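Local coordinates for protein pullulanase (Bacillus acidopullulyticus, PDB 2WAN) that hydrolyses the alpha-1,6-glucosidic links of pullulan, and probably of related branched starch polysaccharides, as a glycoside hydrolase with an alpha-amylase type catalytic barrel, at residues A[305-310]-A[595-600]; A[311-316]-A[328-333]; A[358-361]-A[365-368]. All blocks are in the same frame, centred on the assembly; numbering follows the deposited sequence. Where two conformers were deposited one is given.

Interaction 1: A[305-310]-A[595-600]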
# COMPACT_ATOMS: atom_id res chain seq x y z
N VAL A 305 -13.46 7.00 20.02
CA VAL A 305 -14.88 6.85 20.37
C VAL A 305 -15.74 6.67 19.10
O VAL A 305 -16.74 5.95 19.10
CB VAL A 305 -15.38 8.03 21.23
CG1 VAL A 305 -15.33 9.37 20.47
CG2 VAL A 305 -16.79 7.74 21.75
N LEU A 306 -15.31 7.31 18.00
CA LEU A 306 -16.06 7.26 16.75
C LEU A 306 -15.99 5.90 16.05
O LEU A 306 -16.74 5.65 15.10
CB LEU A 306 -15.62 8.39 15.80
CG LEU A 306 -15.71 9.81 16.36
CD1 LEU A 306 -15.11 10.82 15.37
CD2 LEU A 306 -17.17 10.19 16.70
N ASN A 307 -15.10 5.02 16.53
CA ASN A 307 -15.05 3.62 16.06
C ASN A 307 -16.30 2.82 16.42
O ASN A 307 -16.59 1.81 15.79
CB ASN A 307 -13.86 2.85 16.65
CG ASN A 307 -12.51 3.43 16.28
OD1 ASN A 307 -12.39 4.34 15.45
ND2 ASN A 307 -11.47 2.89 16.90
N LEU A 308 -17.02 3.26 17.46
CA LEU A 308 -18.13 2.48 18.03
C LEU A 308 -19.29 2.29 17.04
O LEU A 308 -19.56 3.17 16.22
CB LEU A 308 -18.63 3.12 19.34
CG LEU A 308 -17.66 3.12 20.54
CD1 LEU A 308 -18.18 4.00 21.69
CD2 LEU A 308 -17.40 1.72 21.03
N PRO A 309 -19.97 1.13 17.10
CA PRO A 309 -21.07 0.83 16.19
C PRO A 309 -22.14 1.93 16.05
O PRO A 309 -22.74 2.08 14.99
CB PRO A 309 -21.67 -0.44 16.79
CG PRO A 309 -20.46 -1.13 17.34
CD PRO A 309 -19.65 -0.03 17.95
N ARG A 310 -22.36 2.71 17.11
CA ARG A 310 -23.37 3.77 17.06
C ARG A 310 -23.05 4.88 16.05
O ARG A 310 -23.95 5.57 15.60
CB ARG A 310 -23.63 4.36 18.45
CG ARG A 310 -22.50 5.18 19.02
CD ARG A 310 -22.91 5.86 20.31
NE ARG A 310 -24.03 6.77 20.12
CZ ARG A 310 -24.72 7.33 21.10
NH1 ARG A 310 -24.43 7.06 22.37
NH2 ARG A 310 -25.72 8.14 20.82
N GLU A 595 -7.69 1.71 10.03
CA GLU A 595 -8.20 1.02 11.23
C GLU A 595 -9.47 1.69 11.80
O GLU A 595 -10.10 1.16 12.72
CB GLU A 595 -7.12 0.91 12.32
CG GLU A 595 -6.77 2.20 13.06
CD GLU A 595 -5.68 3.03 12.39
OE1 GLU A 595 -5.43 2.88 11.17
OE2 GLU A 595 -5.07 3.86 13.09
N HIS A 596 -9.82 2.85 11.26
CA HIS A 596 -11.06 3.54 11.63
C HIS A 596 -12.12 3.09 10.63
O HIS A 596 -11.95 3.33 9.43
CB HIS A 596 -10.89 5.07 11.54
CG HIS A 596 -10.16 5.70 12.69
ND1 HIS A 596 -9.90 5.05 13.89
CD2 HIS A 596 -9.66 6.95 12.83
CE1 HIS A 596 -9.27 5.88 14.71
NE2 HIS A 596 -9.11 7.03 14.09
N PRO A 597 -13.19 2.42 11.10
CA PRO A 597 -14.19 1.79 10.22
C PRO A 597 -14.71 2.66 9.05
O PRO A 597 -14.79 2.17 7.91
CB PRO A 597 -15.33 1.43 11.18
CG PRO A 597 -14.58 1.11 12.47
CD PRO A 597 -13.46 2.13 12.53
N MET A 598 -15.07 3.92 9.32
CA MET A 598 -15.61 4.78 8.25
C MET A 598 -14.54 5.25 7.27
O MET A 598 -14.84 5.54 6.11
CB MET A 598 -16.42 5.96 8.81
CG MET A 598 -17.76 5.54 9.45
SD MET A 598 -18.95 4.68 8.40
CE MET A 598 -19.45 5.98 7.28
N ALA A 599 -13.29 5.32 7.73
CA ALA A 599 -12.18 5.62 6.84
C ALA A 599 -11.95 4.39 5.93
O ALA A 599 -11.80 4.52 4.70
CB ALA A 599 -10.94 5.98 7.64
N GLN A 600 -11.94 3.21 6.53
CA GLN A 600 -11.86 1.97 5.74
C GLN A 600 -13.01 1.89 4.72
O GLN A 600 -12.79 1.53 3.56
CB GLN A 600 -11.87 0.74 6.65
CG GLN A 600 -11.61 -0.60 5.92
CD GLN A 600 -11.89 -1.79 6.82
OE1 GLN A 600 -13.03 -2.03 7.21
NE2 GLN A 600 -10.84 -2.53 7.18
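The side-chain amide of Asn307 and the imidazole of His596 meet at a slant, their planes 56° apart. Asn307 OD1 approaches the ring obliquely and comes to 3.0 Å from His596 ND1. The angle is too poor for a hydrogen bond. His596 is the N-cap residue of helix 597-614, which precedes strand 618-621 of the catalytic (beta/alpha)8 barrel in the chain. Tyr572 stacks on the His596 ring, and its OH hydrogen-bonds Asn307 OD1, so this one tyrosine serves both flat groups.

The 305-310 segment lies in the connection from strand 295-302 to strand 319-322. The contact thus sets this connection against the start of a barrel helix. Asn307 CG stands beside its own backbone N, chi1 -61°, and this brings the amide oxygen over to the helix start. Beyond, Glu595 OE1 forms a salt bridge with Arg575 NE. Glu595 OE2 hydrogen-bonds a bound glycerol, probably from the crystallisation liquor, which also lies close to the His596 side chain.

Pro597, the first helical residue, crosses the Asn307 side chain at about a right angle. Its CD lies 3.8 Å from Asn307 OD1, and its CG lies 3.9 Å from Asn307 O.

Interaction 2: A[311-316]-A[328-333]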
# COMPACT_ATOMS: atom_id res chain seq x y z
N TYR A 311 -21.76 5.04 15.71
CA TYR A 311 -21.30 6.02 14.72
C TYR A 311 -20.90 5.35 13.41
O TYR A 311 -20.23 5.98 12.58
CB TYR A 311 -20.11 6.82 15.26
CG TYR A 311 -20.35 7.38 16.65
CD1 TYR A 311 -21.27 8.41 16.84
CD2 TYR A 311 -19.66 6.89 17.75
CE1 TYR A 311 -21.52 8.92 18.11
CE2 TYR A 311 -19.89 7.41 19.04
CZ TYR A 311 -20.83 8.42 19.20
OH TYR A 311 -21.11 8.95 20.44
N ASP A 312 -21.31 4.10 13.23
CA ASP A 312 -20.94 3.35 12.04
C ASP A 312 -22.08 3.24 11.03
O ASP A 312 -23.06 2.51 11.23
CB ASP A 312 -20.39 1.97 12.40
CG ASP A 312 -20.00 1.17 11.18
OD1 ASP A 312 -19.20 1.69 10.38
OD2 ASP A 312 -20.53 0.04 11.03
N TYR A 313 -21.94 3.97 9.94
CA TYR A 313 -22.96 4.00 8.89
C TYR A 313 -22.61 3.06 7.76
O TYR A 313 -21.56 3.19 7.13
CB TYR A 313 -23.15 5.42 8.35
CG TYR A 313 -24.26 5.49 7.30
CD1 TYR A 313 -25.60 5.39 7.67
CD2 TYR A 313 -23.96 5.64 5.94
CE1 TYR A 313 -26.61 5.44 6.73
CE2 TYR A 313 -24.97 5.69 4.98
CZ TYR A 313 -26.31 5.59 5.39
OH TYR A 313 -27.33 5.63 4.48
N SER A 314 -23.50 2.11 7.49
CA SER A 314 -23.21 1.06 6.52
C SER A 314 -23.97 1.20 5.20
O SER A 314 -23.86 0.33 4.33
CB SER A 314 -23.42 -0.32 7.14
OG SER A 314 -24.76 -0.52 7.52
N GLY A 315 -24.75 2.27 5.04
CA GLY A 315 -25.47 2.49 3.77
C GLY A 315 -24.53 2.73 2.60
O GLY A 315 -23.37 3.08 2.79
N ASN A 316 -25.06 2.58 1.38
CA ASN A 316 -24.25 2.71 0.16
C ASN A 316 -24.47 4.05 -0.55
O ASN A 316 -24.09 4.20 -1.71
CB ASN A 316 -24.56 1.55 -0.80
CG ASN A 316 -26.04 1.51 -1.24
OD1 ASN A 316 -26.80 2.46 -1.01
ND2 ASN A 316 -26.44 0.42 -1.87
N SER A 328 -30.37 13.37 -3.77
CA SER A 328 -30.21 13.17 -2.33
C SER A 328 -28.73 13.25 -1.97
O SER A 328 -27.87 12.77 -2.72
CB SER A 328 -30.75 11.80 -1.92
OG SER A 328 -32.15 11.74 -2.16
N PHE A 329 -28.47 13.84 -0.80
CA PHE A 329 -27.11 14.08 -0.32
C PHE A 329 -26.98 13.41 1.04
O PHE A 329 -27.95 13.38 1.82
CB PHE A 329 -26.82 15.57 -0.18
CG PHE A 329 -27.00 16.35 -1.46
CD1 PHE A 329 -28.26 16.75 -1.89
CD2 PHE A 329 -25.88 16.69 -2.23
CE1 PHE A 329 -28.42 17.48 -3.08
CE2 PHE A 329 -26.02 17.42 -3.42
CZ PHE A 329 -27.30 17.82 -3.84
N ARG A 330 -25.81 12.84 1.31
CA ARG A 330 -25.53 12.27 2.62
C ARG A 330 -24.05 12.35 2.92
O ARG A 330 -23.21 12.05 2.06
CB ARG A 330 -26.00 10.81 2.74
CG ARG A 330 -26.00 10.32 4.21
CD ARG A 330 -26.41 8.87 4.37
NE ARG A 330 -27.83 8.63 4.07
CZ ARG A 330 -28.81 8.63 4.98
NH1 ARG A 330 -28.54 8.87 6.25
NH2 ARG A 330 -30.06 8.38 4.61
N VAL A 331 -23.74 12.81 4.14
CA VAL A 331 -22.35 12.99 4.59
C VAL A 331 -22.21 12.51 6.03
O VAL A 331 -23.12 12.71 6.85
CB VAL A 331 -21.88 14.48 4.44
CG1 VAL A 331 -22.71 15.43 5.35
CG2 VAL A 331 -20.37 14.63 4.73
N TRP A 332 -21.08 11.87 6.34
CA TRP A 332 -20.80 11.41 7.70
C TRP A 332 -20.05 12.49 8.48
O TRP A 332 -18.93 12.85 8.13
CB TRP A 332 -19.97 10.11 7.65
CG TRP A 332 -19.81 9.43 9.00
CD1 TRP A 332 -20.79 8.85 9.76
CD2 TRP A 332 -18.58 9.25 9.71
NE1 TRP A 332 -20.24 8.33 10.92
CE2 TRP A 332 -18.89 8.56 10.91
CE3 TRP A 332 -17.25 9.60 9.45
CZ2 TRP A 332 -17.90 8.21 11.85
CZ3 TRP A 332 -16.27 9.26 10.39
CH2 TRP A 332 -16.61 8.58 11.57
N ALA A 333 -20.69 13.03 9.51
CA ALA A 333 -20.08 14.10 10.31
C ALA A 333 -20.56 13.99 11.76
O ALA A 333 -21.34 14.83 12.24
CB ALA A 333 -20.41 15.47 9.73
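Tyr313, Trp332 and Arg330 carry this contact between the loop 311-316 and strand 326-332. The strand belongs to the antiparallel beta sheet of the carbohydrate-binding module 48 region, and the loop leads up to that sheet.

The Tyr313 ring and the Arg330 guanidinium are nearly parallel, their planes 16° apart, but they are shifted past each other. The phenol oxygen sits over one guanidinium face, toward its rim, with Tyr313 OH 3.1 Å from Arg330 NE. This is not a hydrogen bond. Arg330 CD packs against the phenol end, 3.4 Å from Tyr313 CZ. On the other side of the ring plane the chain folds back, and Gly315 N lies 3.4 Å above the plane of the Tyr313 ring. The Arg330 chain runs extended to CD and then bends, chi3 -69°, which swings the guanidinium across the phenol end.

Trp332 turns the edge of its indole to the loop. Its NE1 gives a weak hydrogen bond of 2.9 Å to Tyr311 O, bent to 126° at the hydrogen, and a second weak one to Asn362 O. Tyr313 CB rests 4.4 Å from Trp332 CD1. Met598 of helix 597-614 packs on both Tyr313 and Trp332.

Asp317 binds the pair: OD1 bonds Tyr313 OH and OD2 forms a salt bridge with Arg330 NE. Arg330 NH1 hydrogen-bonds Thr364 OG1. The carboxylate probably offsets the arginine charge, and the phenol and guanidinium are held together through this shared partner.

Interaction 3: A[358-361]-A[365-368]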
# COMPACT_ATOMS: atom_id res chain seq x y z
N GLN A 358 -30.40 17.35 7.64
CA GLN A 358 -31.07 16.70 8.76
C GLN A 358 -30.16 15.65 9.37
O GLN A 358 -29.64 14.80 8.66
CB GLN A 358 -32.36 16.02 8.30
CG GLN A 358 -33.31 16.88 7.48
CD GLN A 358 -34.35 16.06 6.72
OE1 GLN A 358 -34.76 14.97 7.17
NE2 GLN A 358 -34.80 16.58 5.58
N LYS A 359 -29.99 15.71 10.69
CA LYS A 359 -29.33 14.64 11.43
C LYS A 359 -30.01 13.30 11.14
O LYS A 359 -31.24 13.18 11.26
CB LYS A 359 -29.35 14.91 12.94
CG LYS A 359 -28.09 15.53 13.47
CD LYS A 359 -28.18 15.82 14.98
CE LYS A 359 -26.92 16.54 15.49
NZ LYS A 359 -27.07 17.10 16.86
N SER A 360 -29.22 12.31 10.75
CA SER A 360 -29.72 10.99 10.38
C SER A 360 -28.90 9.87 11.04
O SER A 360 -28.21 10.11 12.03
CB SER A 360 -29.76 10.86 8.85
OG SER A 360 -30.43 9.68 8.45
N ASP A 361 -28.96 8.66 10.49
CA ASP A 361 -28.34 7.46 11.08
C ASP A 361 -26.83 7.56 11.33
O ASP A 361 -26.06 7.95 10.45
CB ASP A 361 -28.56 6.24 10.18
CG ASP A 361 -30.03 5.86 10.01
OD1 ASP A 361 -30.88 6.33 10.79
OD2 ASP A 361 -30.31 5.08 9.07
N TRP A 365 -25.58 13.17 8.10
CA TRP A 365 -26.54 14.23 7.82
C TRP A 365 -27.03 14.00 6.40
O TRP A 365 -26.26 13.64 5.50
CB TRP A 365 -25.88 15.60 7.94
CG TRP A 365 -25.49 15.97 9.36
CD1 TRP A 365 -24.49 15.42 10.11
CD2 TRP A 365 -26.07 17.01 10.16
NE1 TRP A 365 -24.43 16.03 11.35
CE2 TRP A 365 -25.38 17.02 11.40
CE3 TRP A 365 -27.12 17.92 9.96
CZ2 TRP A 365 -25.70 17.92 12.43
CZ3 TRP A 365 -27.44 18.81 10.99
CH2 TRP A 365 -26.73 18.80 12.21
N LYS A 366 -28.33 14.22 6.18
CA LYS A 366 -28.92 13.91 4.89
C LYS A 366 -29.84 15.02 4.40
O LYS A 366 -30.34 15.84 5.19
CB LYS A 366 -29.69 12.59 4.94
CG LYS A 366 -30.99 12.66 5.75
CD LYS A 366 -31.77 11.37 5.66
CE LYS A 366 -33.17 11.55 6.25
NZ LYS A 366 -33.96 10.28 6.15
N LEU A 367 -30.08 15.04 3.10
CA LEU A 367 -31.09 15.93 2.52
C LEU A 367 -31.49 15.49 1.13
O LEU A 367 -30.63 15.17 0.30
CB LEU A 367 -30.60 17.38 2.48
CG LEU A 367 -31.66 18.44 2.13
CD1 LEU A 367 -32.74 18.47 3.24
CD2 LEU A 367 -31.01 19.80 1.97
N GLN A 368 -32.80 15.48 0.88
CA GLN A 368 -33.31 15.32 -0.48
C GLN A 368 -33.73 16.69 -1.00
O GLN A 368 -34.47 17.42 -0.34
CB GLN A 368 -34.48 14.34 -0.52
CG GLN A 368 -34.92 13.98 -1.94
CD GLN A 368 -36.10 13.03 -1.98
OE1 GLN A 368 -36.99 13.16 -2.82
NE2 GLN A 368 -36.10 12.05 -1.08
O HOH W 1 -32.98 9.63 9.02
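Gln358 and Lys366 form an antiparallel hydrogen-bonded pair in the beta hairpin of strands 353-359 and 364-370. Gln358 N donates to Lys366 O at 2.9 Å, nearly straight at 167°. Lys366 N donates to Gln358 O, also at 2.9 Å. The same carbonyl takes a CA-H...O contact, with Trp365 CA 3.3 Å from Gln358 O. The Gln358 side chain crosses that of Leu367 at about a right angle, with Gln358 NE2 3.6 Å from Leu367 CD1.

Next along is the non-hydrogen-bonded pair Lys359 and Trp365, on the opposite face of the sheet from Gln358 and Lys366. Here Lys359 makes a CH-pi contact: its CG lies 3.7 Å from the centroid of the six-membered ring of Trp365, over the face. Beyond CG the Lys359 chain runs extended alongside the indole, and CE touches the same ring farther along.

Ser360, where the turn begins, lies against the Lys366 chain, with Ser360 OG 3.5 Å from Lys366 CD. A water joins their ends. It lies 2.6 Å from Ser360 OG and accepts from Lys366 NZ at 3.1 Å.

Farther out, strand 326-332 flanks 364-370. Its Arg330 NH1 hydrogen-bonds Ser360 OG, and Trp365 NE1 makes a weak hydrogen bond to Ala333 O. The serine hydroxyl therefore sits between a guanidinium and a water bound by an ammonium. Both cations probably polarise this small polar network, while Lys359, on the other face, packs CG and CE against the indole of Trp365.

How the interactions relate
The contact centres lie about 20, 26 and 34 Å from the centre of the chain. Interactions 1 and 2 are partly buried, and interaction 3 is a surface contact. Interaction 1 has few touching atoms and relies on a tyrosine outside it. Interaction 2 relies on a tyrosine-arginine contact, a weak indole N-H bond and a shared carboxylate, and interaction 3 on regular strand pairing. Met598 links the first two. Interactions 2 and 3 share one sheet: strands 326-332 and 364-370 are neighbours, joined by backbone hydrogen bonds between Phe329 and Leu367 and between Val331 and Trp365. Along the chain, both lie inside the loop that interaction 1 closes.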